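Local coordinates for malonyl CoA-acyl carrier protein transacylase (Mycobacterium tuberculosis, PDB 2QC3), which catalyses transfer of the malonyl group from malonyl-CoA to holo-acyl carrier protein, supplying malonyl-ACP for fatty acid biosynthesis, at residues A[2-7]-A[85-90]; A[67-72]-A[95-100]; A[102-107]-A[216-221]; A[111-116]-A[204-209]; A[264-269]-A[286-291]. All coordinates share one frame; numbering follows the deposited sequence.

Interaction 1 of 5, residues A[2-7]-A[85-90]; sequences MIALLA and DVIVAG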
# COMPACT_ATOMS: atom_id res chain seq x y z
N MET A 2 -16.24 15.29 -1.39
CA MET A 2 -15.59 14.09 -0.91
C MET A 2 -14.07 14.20 -0.97
O MET A 2 -13.51 14.68 -1.96
CB MET A 2 -16.05 12.90 -1.74
CG MET A 2 -15.49 11.56 -1.30
SD MET A 2 -15.94 10.24 -2.44
CE MET A 2 -14.72 10.47 -3.76
N ILE A 3 -13.40 13.78 0.11
CA ILE A 3 -11.94 13.81 0.17
C ILE A 3 -11.39 12.40 0.03
O ILE A 3 -11.81 11.48 0.74
CB ILE A 3 -11.44 14.41 1.51
CG1 ILE A 3 -11.83 15.88 1.62
CG2 ILE A 3 -9.93 14.28 1.59
CD1 ILE A 3 -13.30 16.13 1.78
N ALA A 4 -10.46 12.21 -0.90
CA ALA A 4 -9.86 10.90 -1.10
C ALA A 4 -8.66 10.72 -0.18
O ALA A 4 -7.73 11.53 -0.20
CB ALA A 4 -9.43 10.73 -2.55
N LEU A 5 -8.69 9.67 0.63
CA LEU A 5 -7.58 9.39 1.53
C LEU A 5 -6.85 8.18 0.96
O LEU A 5 -7.41 7.08 0.89
CB LEU A 5 -8.12 9.09 2.94
CG LEU A 5 -9.02 10.15 3.59
CD1 LEU A 5 -9.32 9.73 5.03
CD2 LEU A 5 -8.36 11.52 3.57
N LEU A 6 -5.60 8.38 0.55
CA LEU A 6 -4.81 7.31 -0.05
C LEU A 6 -3.65 6.87 0.82
O LEU A 6 -2.85 7.69 1.28
CB LEU A 6 -4.26 7.76 -1.41
CG LEU A 6 -5.24 8.50 -2.34
CD1 LEU A 6 -4.55 8.80 -3.67
CD2 LEU A 6 -6.48 7.66 -2.56
N ALA A 7 -3.55 5.56 1.03
CA ALA A 7 -2.48 4.98 1.85
C ALA A 7 -1.45 4.30 0.96
O ALA A 7 -1.76 3.38 0.21
CB ALA A 7 -3.07 3.98 2.85
N ASP A 85 -17.14 13.93 4.30
CA ASP A 85 -17.21 12.61 3.68
C ASP A 85 -15.91 12.25 2.98
O ASP A 85 -15.29 13.07 2.31
CB ASP A 85 -18.36 12.53 2.68
CG ASP A 85 -19.68 12.25 3.36
OD1 ASP A 85 -20.42 13.21 3.64
OD2 ASP A 85 -19.97 11.06 3.62
N VAL A 86 -15.50 11.00 3.15
CA VAL A 86 -14.27 10.53 2.55
C VAL A 86 -14.44 9.20 1.82
O VAL A 86 -15.43 8.49 2.00
CB VAL A 86 -13.18 10.35 3.62
CG1 VAL A 86 -12.97 11.65 4.38
CG2 VAL A 86 -13.56 9.22 4.58
N ILE A 87 -13.48 8.90 0.97
CA ILE A 87 -13.45 7.64 0.23
C ILE A 87 -12.02 7.20 0.51
O ILE A 87 -11.08 7.98 0.33
CB ILE A 87 -13.72 7.87 -1.28
CG1 ILE A 87 -14.11 6.55 -1.96
CG2 ILE A 87 -12.52 8.50 -1.95
CD1 ILE A 87 -13.11 5.46 -1.81
N VAL A 88 -11.84 5.97 0.99
CA VAL A 88 -10.51 5.47 1.33
C VAL A 88 -9.98 4.42 0.37
O VAL A 88 -10.74 3.59 -0.14
CB VAL A 88 -10.51 4.87 2.76
CG1 VAL A 88 -9.09 4.66 3.26
CG2 VAL A 88 -11.29 5.76 3.71
N ALA A 89 -8.68 4.45 0.14
CA ALA A 89 -8.03 3.48 -0.74
C ALA A 89 -6.54 3.38 -0.42
O ALA A 89 -5.91 4.39 -0.11
CB ALA A 89 -8.23 3.87 -2.20
N GLY A 90 -6.00 2.17 -0.50
CA GLY A 90 -4.59 1.98 -0.24
C GLY A 90 -3.97 1.12 -1.32
O GLY A 90 -4.64 0.35 -1.99
O HOH W 1 -9.40 7.81 -1.62

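Interaction 2 of 5, residues A[67-72]-A[95-100]; sequences ATLLAH and EIAAYA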
# COMPACT_ATOMS: atom_id res chain seq x y z
N ALA A 67 3.59 4.38 10.06
CA ALA A 67 3.75 5.78 9.70
C ALA A 67 2.40 6.34 9.26
O ALA A 67 2.00 7.44 9.66
CB ALA A 67 4.76 5.93 8.58
N THR A 68 1.70 5.57 8.44
CA THR A 68 0.40 5.99 7.95
C THR A 68 -0.62 6.23 9.04
O THR A 68 -1.30 7.26 9.05
CB THR A 68 -0.19 4.98 6.93
OG1 THR A 68 0.58 5.01 5.74
CG2 THR A 68 -1.64 5.35 6.58
N LEU A 69 -0.71 5.29 9.97
CA LEU A 69 -1.68 5.41 11.05
C LEU A 69 -1.34 6.47 12.09
O LEU A 69 -2.23 7.03 12.71
CB LEU A 69 -1.91 4.03 11.69
CG LEU A 69 -2.38 3.01 10.63
CD1 LEU A 69 -2.73 1.68 11.29
CD2 LEU A 69 -3.58 3.57 9.87
N LEU A 70 -0.05 6.75 12.30
CA LEU A 70 0.31 7.80 13.26
C LEU A 70 -0.32 9.09 12.76
O LEU A 70 -0.92 9.84 13.53
CB LEU A 70 1.83 7.98 13.33
CG LEU A 70 2.65 6.96 14.13
CD1 LEU A 70 4.12 7.28 13.95
CD2 LEU A 70 2.26 7.02 15.60
N ALA A 71 -0.18 9.34 11.46
CA ALA A 71 -0.72 10.53 10.82
C ALA A 71 -2.24 10.52 10.93
O ALA A 71 -2.86 11.53 11.24
CB ALA A 71 -0.30 10.58 9.37
N HIS A 72 -2.83 9.36 10.66
CA HIS A 72 -4.28 9.23 10.74
C HIS A 72 -4.75 9.43 12.17
O HIS A 72 -5.80 10.03 12.41
CB HIS A 72 -4.73 7.85 10.28
CG HIS A 72 -6.15 7.54 10.65
ND1 HIS A 72 -7.22 8.18 10.07
CD2 HIS A 72 -6.66 6.70 11.58
CE1 HIS A 72 -8.34 7.74 10.62
NE2 HIS A 72 -8.03 6.85 11.54
N GLU A 95 -3.24 -1.12 1.83
CA GLU A 95 -4.63 -1.47 2.09
C GLU A 95 -4.91 -1.73 3.58
O GLU A 95 -5.99 -1.42 4.07
CB GLU A 95 -5.04 -2.71 1.29
CG GLU A 95 -5.09 -2.47 -0.21
CD GLU A 95 -6.09 -3.37 -0.89
OE1 GLU A 95 -7.05 -2.85 -1.49
OE2 GLU A 95 -5.91 -4.61 -0.81
N ILE A 96 -3.94 -2.29 4.29
CA ILE A 96 -4.15 -2.57 5.72
C ILE A 96 -4.37 -1.26 6.47
O ILE A 96 -5.24 -1.18 7.34
CB ILE A 96 -2.94 -3.34 6.33
CG1 ILE A 96 -2.92 -4.77 5.77
CG2 ILE A 96 -3.06 -3.38 7.84
CD1 ILE A 96 -1.71 -5.60 6.21
N ALA A 97 -3.59 -0.25 6.13
CA ALA A 97 -3.72 1.06 6.75
C ALA A 97 -5.06 1.66 6.32
O ALA A 97 -5.78 2.26 7.14
CB ALA A 97 -2.56 1.97 6.32
N ALA A 98 -5.40 1.50 5.05
CA ALA A 98 -6.67 2.01 4.53
C ALA A 98 -7.84 1.39 5.29
O ALA A 98 -8.83 2.06 5.59
CB ALA A 98 -6.81 1.69 3.04
N TYR A 99 -7.72 0.10 5.61
CA TYR A 99 -8.76 -0.60 6.35
C TYR A 99 -8.94 0.02 7.73
O TYR A 99 -10.07 0.20 8.19
CB TYR A 99 -8.42 -2.08 6.48
CG TYR A 99 -8.85 -2.91 5.30
CD1 TYR A 99 -8.75 -2.41 4.00
CD2 TYR A 99 -9.34 -4.21 5.47
CE1 TYR A 99 -9.13 -3.17 2.91
CE2 TYR A 99 -9.72 -4.99 4.38
CZ TYR A 99 -9.61 -4.46 3.10
OH TYR A 99 -9.98 -5.20 2.01
N ALA A 100 -7.83 0.32 8.38
CA ALA A 100 -7.88 0.93 9.71
C ALA A 100 -8.46 2.34 9.59
O ALA A 100 -9.25 2.77 10.43
CB ALA A 100 -6.48 0.98 10.32

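Interaction 3 of 5, residues A[102-107]-A[216-221]; sequences AGVIAA and ADPTAT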
# COMPACT_ATOMS: atom_id res chain seq x y z
N ALA A 102 -10.56 3.36 7.42
CA ALA A 102 -11.99 3.17 7.17
C ALA A 102 -12.71 2.45 8.30
O ALA A 102 -13.87 2.05 8.14
CB ALA A 102 -12.19 2.42 5.85
N GLY A 103 -12.03 2.26 9.43
CA GLY A 103 -12.64 1.62 10.58
C GLY A 103 -12.91 0.13 10.58
O GLY A 103 -13.64 -0.37 11.43
N VAL A 104 -12.30 -0.61 9.65
CA VAL A 104 -12.53 -2.04 9.60
C VAL A 104 -11.73 -2.77 10.68
O VAL A 104 -12.19 -3.75 11.25
CB VAL A 104 -12.16 -2.60 8.21
CG1 VAL A 104 -12.25 -4.12 8.21
CG2 VAL A 104 -13.12 -2.03 7.18
N ILE A 105 -10.53 -2.27 10.96
CA ILE A 105 -9.66 -2.87 11.96
C ILE A 105 -8.97 -1.81 12.81
O ILE A 105 -8.76 -0.68 12.36
CB ILE A 105 -8.56 -3.74 11.30
CG1 ILE A 105 -7.78 -2.91 10.27
CG2 ILE A 105 -9.18 -4.97 10.65
CD1 ILE A 105 -6.68 -3.69 9.55
N ALA A 106 -8.61 -2.17 14.05
CA ALA A 106 -7.93 -1.26 14.96
C ALA A 106 -6.50 -1.04 14.48
O ALA A 106 -5.93 -1.91 13.82
CB ALA A 106 -7.92 -1.84 16.38
N ALA A 107 -5.93 0.12 14.80
CA ALA A 107 -4.57 0.46 14.38
C ALA A 107 -3.52 -0.52 14.88
O ALA A 107 -2.61 -0.90 14.13
CB ALA A 107 -4.21 1.88 14.84
N ALA A 216 -14.93 -4.74 11.90
CA ALA A 216 -16.19 -4.01 11.89
C ALA A 216 -16.45 -3.56 10.45
O ALA A 216 -15.52 -3.45 9.66
CB ALA A 216 -16.10 -2.80 12.80
N ASP A 217 -17.71 -3.34 10.12
CA ASP A 217 -18.05 -2.89 8.77
C ASP A 217 -17.38 -1.54 8.61
O ASP A 217 -17.29 -0.77 9.55
CB ASP A 217 -19.57 -2.78 8.61
CG ASP A 217 -20.24 -4.13 8.44
OD1 ASP A 217 -21.49 -4.21 8.55
OD2 ASP A 217 -19.53 -5.12 8.17
N PRO A 218 -16.89 -1.23 7.40
CA PRO A 218 -16.24 0.06 7.18
C PRO A 218 -17.13 1.26 7.47
O PRO A 218 -18.32 1.25 7.15
CB PRO A 218 -15.80 -0.02 5.72
CG PRO A 218 -16.79 -0.95 5.11
CD PRO A 218 -16.93 -2.02 6.15
N THR A 219 -16.56 2.28 8.09
CA THR A 219 -17.29 3.49 8.42
C THR A 219 -17.25 4.47 7.25
O THR A 219 -17.86 5.53 7.29
CB THR A 219 -16.69 4.19 9.66
OG1 THR A 219 -15.35 4.63 9.37
CG2 THR A 219 -16.65 3.23 10.84
N ALA A 220 -16.52 4.10 6.20
CA ALA A 220 -16.41 4.94 5.03
C ALA A 220 -16.30 4.08 3.78
O ALA A 220 -16.07 2.88 3.87
CB ALA A 220 -15.19 5.84 5.14
N THR A 221 -16.49 4.69 2.62
CA THR A 221 -16.37 3.97 1.36
C THR A 221 -14.92 3.49 1.27
O THR A 221 -13.99 4.29 1.22
CB THR A 221 -16.67 4.88 0.15
OG1 THR A 221 -17.95 5.49 0.33
CG2 THR A 221 -16.67 4.07 -1.14

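Interaction 4 of 5, residues A[111-116]-A[204-209]; sequences VALAAT and DGFAAA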
# COMPACT_ATOMS: atom_id res chain seq x y z
N VAL A 111 -1.19 -2.84 12.33
CA VAL A 111 0.26 -2.92 12.28
C VAL A 111 0.76 -4.35 12.47
O VAL A 111 1.65 -4.80 11.76
CB VAL A 111 0.91 -2.01 13.34
CG1 VAL A 111 2.41 -2.23 13.36
CG2 VAL A 111 0.59 -0.55 13.01
N ALA A 112 0.17 -5.07 13.43
CA ALA A 112 0.55 -6.45 13.69
C ALA A 112 0.21 -7.34 12.49
O ALA A 112 0.95 -8.27 12.17
CB ALA A 112 -0.16 -6.98 14.93
N LEU A 113 -0.91 -7.05 11.83
CA LEU A 113 -1.34 -7.82 10.67
C LEU A 113 -0.37 -7.53 9.53
O LEU A 113 -0.03 -8.41 8.73
CB LEU A 113 -2.76 -7.42 10.25
CG LEU A 113 -3.29 -8.16 9.02
CD1 LEU A 113 -3.36 -9.66 9.34
CD2 LEU A 113 -4.66 -7.61 8.63
N ALA A 114 0.07 -6.29 9.46
CA ALA A 114 1.02 -5.89 8.44
C ALA A 114 2.36 -6.62 8.70
O ALA A 114 3.01 -7.09 7.76
CB ALA A 114 1.18 -4.37 8.48
N ALA A 115 2.77 -6.71 9.96
CA ALA A 115 4.02 -7.39 10.30
C ALA A 115 3.95 -8.87 9.91
O ALA A 115 4.95 -9.45 9.48
CB ALA A 115 4.29 -7.25 11.80
N THR A 116 2.78 -9.47 10.06
CA THR A 116 2.60 -10.87 9.69
C THR A 116 2.68 -11.01 8.17
O THR A 116 3.30 -11.94 7.66
CB THR A 116 1.23 -11.40 10.15
OG1 THR A 116 1.19 -11.43 11.57
CG2 THR A 116 0.99 -12.81 9.61
N ASP A 204 -1.46 -18.98 4.21
CA ASP A 204 -1.83 -19.65 5.45
C ASP A 204 -1.64 -18.78 6.69
O ASP A 204 -2.57 -18.59 7.47
CB ASP A 204 -1.05 -20.95 5.62
CG ASP A 204 -1.62 -22.08 4.79
OD1 ASP A 204 -1.07 -23.19 4.83
OD2 ASP A 204 -2.64 -21.85 4.10
N GLY A 205 -0.42 -18.28 6.86
CA GLY A 205 -0.13 -17.45 8.01
C GLY A 205 -0.89 -16.14 7.98
O GLY A 205 -1.43 -15.71 9.00
N PHE A 206 -0.94 -15.51 6.81
CA PHE A 206 -1.64 -14.24 6.69
C PHE A 206 -3.14 -14.45 6.91
O PHE A 206 -3.79 -13.68 7.60
CB PHE A 206 -1.39 -13.64 5.30
CG PHE A 206 -1.90 -12.23 5.15
CD1 PHE A 206 -1.55 -11.25 6.07
CD2 PHE A 206 -2.74 -11.89 4.09
CE1 PHE A 206 -2.02 -9.93 5.93
CE2 PHE A 206 -3.21 -10.58 3.95
CZ PHE A 206 -2.85 -9.60 4.88
N ALA A 207 -3.68 -15.52 6.33
CA ALA A 207 -5.10 -15.83 6.46
C ALA A 207 -5.47 -16.12 7.91
O ALA A 207 -6.51 -15.66 8.39
CB ALA A 207 -5.46 -17.01 5.56
N ALA A 208 -4.63 -16.88 8.61
CA ALA A 208 -4.91 -17.22 10.01
C ALA A 208 -4.88 -15.97 10.89
O ALA A 208 -5.74 -15.79 11.75
CB ALA A 208 -3.89 -18.23 10.51
N ALA A 209 -3.89 -15.12 10.67
CA ALA A 209 -3.78 -13.89 11.45
C ALA A 209 -5.03 -13.02 11.27
O ALA A 209 -5.61 -12.53 12.24
CB ALA A 209 -2.53 -13.11 11.03

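Interaction 5 of 5, residues A[264-269]-A[286-291]; sequences TAIVEF and VPARAV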
# COMPACT_ATOMS: atom_id res chain seq x y z
N THR A 264 -13.28 15.81 -4.34
CA THR A 264 -12.93 17.21 -4.48
C THR A 264 -11.54 17.53 -3.95
O THR A 264 -11.07 18.67 -4.07
CB THR A 264 -13.96 18.09 -3.75
OG1 THR A 264 -13.86 17.88 -2.34
CG2 THR A 264 -15.36 17.74 -4.22
N ALA A 265 -10.88 16.54 -3.37
CA ALA A 265 -9.54 16.74 -2.85
C ALA A 265 -8.87 15.39 -2.60
O ALA A 265 -9.53 14.41 -2.26
CB ALA A 265 -9.60 17.55 -1.56
N ILE A 266 -7.55 15.35 -2.78
CA ILE A 266 -6.80 14.12 -2.57
C ILE A 266 -5.78 14.28 -1.46
O ILE A 266 -4.99 15.23 -1.46
CB ILE A 266 -6.02 13.70 -3.83
CG1 ILE A 266 -6.95 13.58 -5.04
CG2 ILE A 266 -5.27 12.40 -3.56
CD1 ILE A 266 -8.05 12.58 -4.86
N VAL A 267 -5.79 13.36 -0.51
CA VAL A 267 -4.83 13.40 0.58
C VAL A 267 -4.09 12.08 0.60
O VAL A 267 -4.70 11.01 0.71
CB VAL A 267 -5.52 13.61 1.95
CG1 VAL A 267 -4.46 13.69 3.05
CG2 VAL A 267 -6.36 14.87 1.93
N GLU A 268 -2.77 12.14 0.45
CA GLU A 268 -1.96 10.94 0.49
C GLU A 268 -1.22 10.95 1.81
O GLU A 268 -0.58 11.95 2.16
CB GLU A 268 -0.96 10.89 -0.68
CG GLU A 268 0.13 9.82 -0.51
CD GLU A 268 0.87 9.50 -1.81
OE1 GLU A 268 0.99 10.38 -2.68
OE2 GLU A 268 1.35 8.36 -1.94
N PHE A 269 -1.34 9.86 2.54
CA PHE A 269 -0.70 9.73 3.84
C PHE A 269 0.76 9.31 3.69
O PHE A 269 1.17 8.81 2.65
CB PHE A 269 -1.45 8.70 4.68
CG PHE A 269 -2.76 9.18 5.20
CD1 PHE A 269 -3.83 9.40 4.34
CD2 PHE A 269 -2.94 9.42 6.56
CE1 PHE A 269 -5.04 9.86 4.81
CE2 PHE A 269 -4.16 9.88 7.04
CZ PHE A 269 -5.21 10.10 6.17
N VAL A 286 -8.41 18.52 -9.38
CA VAL A 286 -8.56 18.19 -7.97
C VAL A 286 -7.25 18.41 -7.23
O VAL A 286 -6.23 17.80 -7.56
CB VAL A 286 -8.99 16.72 -7.78
CG1 VAL A 286 -9.22 16.42 -6.30
CG2 VAL A 286 -10.25 16.43 -8.59
N PRO A 287 -7.25 19.28 -6.22
CA PRO A 287 -6.01 19.53 -5.47
C PRO A 287 -5.62 18.33 -4.62
O PRO A 287 -6.47 17.62 -4.08
CB PRO A 287 -6.37 20.75 -4.62
CG PRO A 287 -7.84 20.56 -4.37
CD PRO A 287 -8.35 20.13 -5.73
N ALA A 288 -4.31 18.10 -4.52
CA ALA A 288 -3.79 16.98 -3.74
C ALA A 288 -2.87 17.50 -2.64
O ALA A 288 -2.27 18.57 -2.76
CB ALA A 288 -3.04 16.03 -4.65
N ARG A 289 -2.77 16.73 -1.56
CA ARG A 289 -1.92 17.09 -0.44
C ARG A 289 -1.08 15.88 -0.03
O ARG A 289 -1.62 14.82 0.28
CB ARG A 289 -2.77 17.56 0.74
CG ARG A 289 -3.43 18.92 0.53
CD ARG A 289 -2.39 20.04 0.48
NE ARG A 289 -3.01 21.36 0.35
CZ ARG A 289 -2.34 22.50 0.28
NH1 ARG A 289 -1.01 22.50 0.33
NH2 ARG A 289 -2.99 23.65 0.16
N ALA A 290 0.23 16.06 -0.04
CA ALA A 290 1.16 15.01 0.34
C ALA A 290 1.56 15.20 1.80
O ALA A 290 2.32 16.11 2.12
CB ALA A 290 2.40 15.07 -0.54
N VAL A 291 1.03 14.35 2.67
CA VAL A 291 1.34 14.46 4.09
C VAL A 291 2.68 13.81 4.43
O VAL A 291 2.81 12.59 4.43
CB VAL A 291 0.24 13.81 4.95
CG1 VAL A 291 0.60 13.93 6.43
CG2 VAL A 291 -1.09 14.48 4.67

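Interaction 1 of 5, residues A[2-7]-A[85-90]
Five backbone hydrogen bonds join strand 2-7 to strand 86-90 and the residue before it, with the donor alternating from one side to the other as parallel pairing requires. Leu5 N gives the straightest, 2.9 Å to Ile87 O with 171° at the hydrogen and an approach nearly along the C=O axis. Ile87 N reaches Ile3 O less ideally, from 30° above the carbonyl plane. Between the bonds lie CA-H...O contacts, of which Leu6 CA to Ala89 O, 3.1 Å, is the shortest. A water adds a further grip on Ile87 O, donating over 2.6 Å, and a weak bond to Leu5 O.

These are neighbouring strands of the central parallel sheet of the acyltransferase fold. Strand 86-90 ends at Gly90, first residue of a Gly-X-Ser-X-Gly sequence consistent with a nucleophile elbow, where Ser92 is the active-site serine by similarity.

Apolar side chains pack on both faces. On the face of Ala4, Leu6 and Ile87, Met2 reaches in from the strand start, bent at chi3 (81°) so that its thioether crosses Ile87 obliquely: SD stands 3.4 Å from Ile87 CB, and CE presses tightly on Ile87 CG2 at 3.5 Å. On the other face Leu5 CD1 crosses obliquely over Val86, 4.2 Å from its CB, and the methyl of Ala7 lies 4.0 Å from Gly90 CA. Helix 94-101 packs against this second face, touching Leu5, Ala7 and Val88.

Interaction 2 of 5, residues A[67-72]-A[95-100]
Two carbonyls grip Thr68 OG1, Pro270 O from a loop as the stronger partner and Ile64 O a turn earlier, sharing its single proton. The first torsion (chi1 -69°) sets OG1 beside the backbone N and turns CG2 anti to it, so the methyl faces the other helix. There CG2 meets Ala97 CB at 3.5 Å, the closest side-chain approach of this contact. Leu69 reaches across by its fork: CD1 and CD2 straddle the Ala100 methyl, each 3.9 Å from Ala100 CB, while CD2 also lies 4.0 Å from Ala97 CB. Ala97 and Ala100, one turn apart, therefore present two small methyls, the first met by Thr68 and both by Leu69. The polar groups of the two segments form no hydrogen bond with each other, so the junction is held by methyl-to-methyl packing. Segment axes approach to 9.7 Å and run in nearly the same direction, 22° apart. Helix 107-125 touches Leu69 from another side through Ala107 and Ala110. Two near-parallel helices packed through alanine are found here on one side of the central parallel sheet, and helix 94-101 is the one that follows Ser92, as in the strand-nucleophile-helix arrangement of acyltransferases of the patatin clan.

Interaction 3 of 5, residues A[102-107]-A[216-221]
The close-fitting part of this contact centres on Ala102 O, the carbonyl of the first residue beyond helix 94-101. Thr219 N donates to Ala102 O over 2.7 Å, at 160° and within the carbonyl plane, and Pro218 CA adds a CA-H...O approach of 3.2 Å to Ala102 O. Val104 and Pro218 lie side by side and point the same way, with CG2 of Val104 3.7 Å from CB of Pro218. The Val104 methyls also rest near Ala216 O, and Val104 CA makes a CA-H...O contact of 3.3 Å with that oxygen. Toward solvent the join is looser: Ala216 N bonds to Val104 O at 3.0 Å, on a lone pair but bent to 137° at the hydrogen, and the Ala216 methyl merely grazes Gly103 O. Asp217 turns away from the 102-107 loop and bonds Ala234 N. Gly103, with positive phi (73°), is the C' residue of the Schellman motif that closes helix 94-101 (Val104 N to Tyr99 O, Gly103 N to Ala100 O); its CA lies near Thr219 CG2. Two backbone hydrogen bonds thus accompany a small apolar contact: Ala102 O and Val104 O, loop carbonyls just past the helix, take N-H donors from the chain leading into strand 221-222.

Interaction 4 of 5, residues A[111-116]-A[204-209]
The Phe206 ring has the carbonyl oxygen of Leu113 at its edge, in the ring plane, with CE1 3.8 Å from Leu113 O. Leu113 CD1 comes to the same CE1 at 3.7 Å, but obliquely. The Leu113 and Phe206 side chains cross at about a right angle; in both, CG is anti to the backbone N (chi1 180° in Leu113, -171° in Phe206), which carries each end nearer the opposing helix. Leu241 of helix 234-243 touches both side chains, and Leu245 also meets the ring. A second layer is smaller: Thr116 CG2, anti to its own backbone N, reaches Ala209 CB at 3.8 Å and Gly205 O at 3.8 Å. The Ala209 methyl thus lies between Thr116 CG2 and Leu113 CD1, the latter 3.9 Å from Ala209 CB. Gly205 and Ala209, one turn apart, keep this side of helix 203-211 low, and the antiparallel segments, at 165°, approach to 9.7 Å between axes. His195, an active-site residue by similarity, has its side chain about 8 Å from that of Phe206. With no hydrogen bond between the segments, cohesion comes from dispersion, plus possibly a weak attraction between the slightly positive ring edge and Leu113 O.

Interaction 5 of 5, residues A[264-269]-A[286-291]
Strand 263-268, helix 275-282 and strand 288-290 form a beta-alpha-beta unit, and here its two parallel strands lie edge to edge, their segment axes 15° apart and 4.5 Å at closest approach. The chief bump is Val286, just before the second strand. Its CG1, anti to the backbone N, fills the notch between the Ala265 backbone, 3.4 Å from Ala265 N, and Ile266 CG1, at 3.8 Å, where the two side chains cross at about a right angle. Ile266 CB then rests on the small methyl of Ala288, the two CB atoms 3.9 Å apart. At the far end Val291, turned toward the first strand, sets CG2 against Val267 CG1 at 3.8 Å, on the face opposite Ile266, the two valines crossing obliquely. Two side chains lead their charges elsewhere: Glu268 runs extended to Ser276 OG and Gly273 N near the start of helix 275-282, while Arg289 bends at chi2 and forms a salt bridge with Glu299. Between the strands the backbones exchange four hydrogen bonds. The straightest at the hydrogen is Glu268 N to Arg289 O, 2.9 Å and 172°; the shortest, Arg289 N to Ile266 O, is 2.7 Å with a more bent 142°.

In the fold
Interactions 1 and 5 share the central parallel sheet: strands 2-7 and 263-268 are neighbours in it, with Ala4 O probably bonded to Val267 N. Interactions 1 and 2 are buried; 3, 4 and 5 are partly buried, and 5 involves an outermost strand and carries charged side chains. Interaction 2 lies beside that sheet, Ala98 packing on strand 86-90 and Phe269 on helix 57-77. Interaction 3 begins where the helix of interaction 2 ends and touches the sheet through Thr221 O and Val88 N. Interactions 4 and 5 lie on opposite sides of the chain's centre, about 29 Å apart between centres. Backbone hydrogen bonds hold 1, 3 and 5; side-chain packing holds the helix pairs 2 and 4.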